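PDB 6A34: putative methylthioribose-1-phosphate isomerase from Pyrococcus horikoshii OT3, which catalyses the interconversion of 5-methylthioribose 1-phosphate and 5-methylthioribulose 1-phosphate, an isomerisation step of the methionine salvage pathway. Local coordinates for the interface of chains A and B. Residues are numbered along the deposited sequence; one frame, centred on the assembly and turned at random. Chains: chain A/B, Putative methylthioribose-1-phosphate isomerase.

The interface of chains A and B. Residues chain A 317-319; chain B 197, 223-225, 233, 238.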
# COMPACT_ATOMS: atom_id res chain seq x y z
N PRO A 317 -1.34 6.13 16.81
CA PRO A 317 0.02 5.60 16.73
C PRO A 317 0.26 4.88 15.38
O PRO A 317 -0.64 4.30 14.84
CB PRO A 317 0.09 4.61 17.92
CG PRO A 317 -1.11 4.95 18.81
CD PRO A 317 -2.15 5.53 17.88
N VAL A 318 1.48 4.97 14.87
CA VAL A 318 1.89 4.40 13.61
C VAL A 318 3.13 3.53 13.86
O VAL A 318 3.90 3.80 14.76
CB VAL A 318 2.24 5.53 12.64
CG1 VAL A 318 3.08 5.05 11.47
CG2 VAL A 318 1.00 6.26 12.17
N TYR A 319 3.36 2.56 12.98
CA TYR A 319 4.64 1.91 12.90
C TYR A 319 5.13 2.02 11.46
O TYR A 319 4.43 1.61 10.56
CB TYR A 319 4.52 0.47 13.36
CG TYR A 319 5.81 -0.30 13.37
CD1 TYR A 319 6.92 0.15 14.07
CD2 TYR A 319 5.91 -1.50 12.70
CE1 TYR A 319 8.10 -0.58 14.09
CE2 TYR A 319 7.08 -2.23 12.70
CZ TYR A 319 8.18 -1.78 13.41
OH TYR A 319 9.31 -2.53 13.40
N TRP B 197 -3.57 -4.07 14.85
CA TRP B 197 -2.91 -3.58 13.67
C TRP B 197 -3.95 -3.31 12.58
O TRP B 197 -4.76 -4.19 12.25
CB TRP B 197 -1.89 -4.61 13.15
CG TRP B 197 -0.73 -4.91 14.05
CD1 TRP B 197 -0.57 -6.01 14.83
CD2 TRP B 197 0.47 -4.15 14.19
NE1 TRP B 197 0.65 -6.00 15.43
CE2 TRP B 197 1.31 -4.87 15.07
CE3 TRP B 197 0.94 -2.96 13.62
CZ2 TRP B 197 2.58 -4.41 15.43
CZ3 TRP B 197 2.19 -2.52 13.98
CH2 TRP B 197 3.00 -3.23 14.87
N LYS B 223 -2.65 0.42 16.02
CA LYS B 223 -1.47 0.90 15.31
C LYS B 223 -1.69 0.78 13.80
O LYS B 223 -1.98 -0.31 13.27
CB LYS B 223 -0.21 0.13 15.74
CG LYS B 223 1.05 0.98 15.81
CD LYS B 223 2.27 0.29 16.41
CE LYS B 223 2.09 -0.20 17.84
NZ LYS B 223 2.37 0.87 18.81
N LEU B 224 -1.48 1.91 13.12
CA LEU B 224 -1.71 2.02 11.69
C LEU B 224 -0.39 1.76 10.96
O LEU B 224 0.63 2.27 11.37
CB LEU B 224 -2.24 3.43 11.41
CG LEU B 224 -2.61 3.75 9.97
CD1 LEU B 224 -3.82 2.94 9.50
CD2 LEU B 224 -2.87 5.24 9.82
N ILE B 225 -0.46 1.00 9.87
CA ILE B 225 0.70 0.66 9.03
C ILE B 225 0.33 0.72 7.55
O ILE B 225 -0.82 0.47 7.14
CB ILE B 225 1.25 -0.73 9.37
CG1 ILE B 225 0.24 -1.84 9.11
CG2 ILE B 225 1.77 -0.78 10.79
CD1 ILE B 225 0.77 -3.23 9.42
N VAL B 233 5.49 -7.12 9.99
CA VAL B 233 5.07 -7.19 11.41
C VAL B 233 4.74 -8.65 11.74
O VAL B 233 4.99 -9.07 12.88
CB VAL B 233 3.92 -6.24 11.83
CG1 VAL B 233 4.28 -4.79 11.64
CG2 VAL B 233 2.61 -6.57 11.15
N PHE B 238 4.83 -10.05 15.68
CA PHE B 238 3.96 -9.07 16.35
C PHE B 238 2.47 -9.35 16.15
O PHE B 238 1.64 -8.58 16.65
CB PHE B 238 4.27 -7.65 15.88
CG PHE B 238 5.69 -7.18 16.12
CD1 PHE B 238 6.45 -7.68 17.16
CD2 PHE B 238 6.23 -6.20 15.31
CE1 PHE B 238 7.75 -7.25 17.36
CE2 PHE B 238 7.53 -5.75 15.52
CZ PHE B 238 8.28 -6.28 16.54
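A:Tyr319 supplies the apolar centre of this patch between chains A and B; its side chain crosses that of B:Trp197 obliquely, the rings steeply inclined rather than stacked. With CG anti to the backbone N (chi1 -178°), the tyrosine reaches along chain B, and its CB meets the indole edge at CZ3, in the ring plane, 3.8 Å away. Farther out, CD2 of the A:Tyr319 ring lies 3.8 Å from CG1 of B:Val233; that methyl also sits over one indole face, toward the rim. Flanking the tyrosine CB are CD of B:Lys223, 3.8 Å away on a chain bent at chi3 and chi4, and CG2 of B:Ile225 at 4.0 Å. The indole is held within its own chain: B:Trp197 NE1 donates to B:Phe238 O at 3.0 Å; the oxygen lies close to the indole plane, but NE1 stands above the carbonyl plane, not on a lone pair. An alanine in place of B:Trp197 would remove this tether and the edge against A:Tyr319, and would probably leave the tyrosine less firmly seated. At the polar rim, A:Val318 and B:Leu224 form a parallel beta bridge. B:Leu224 N donates to A:Pro317 O (3.1 Å, 172° at H), and A:Tyr319 N to B:Leu224 O (3.2 Å), both in the carbonyl planes. The patch, centred about 22 Å from B:Asp247, the likely proton donor, adds a loop of A to strand 222-225 of B; if the two-fold pair is the working form, it probably helps hold it together.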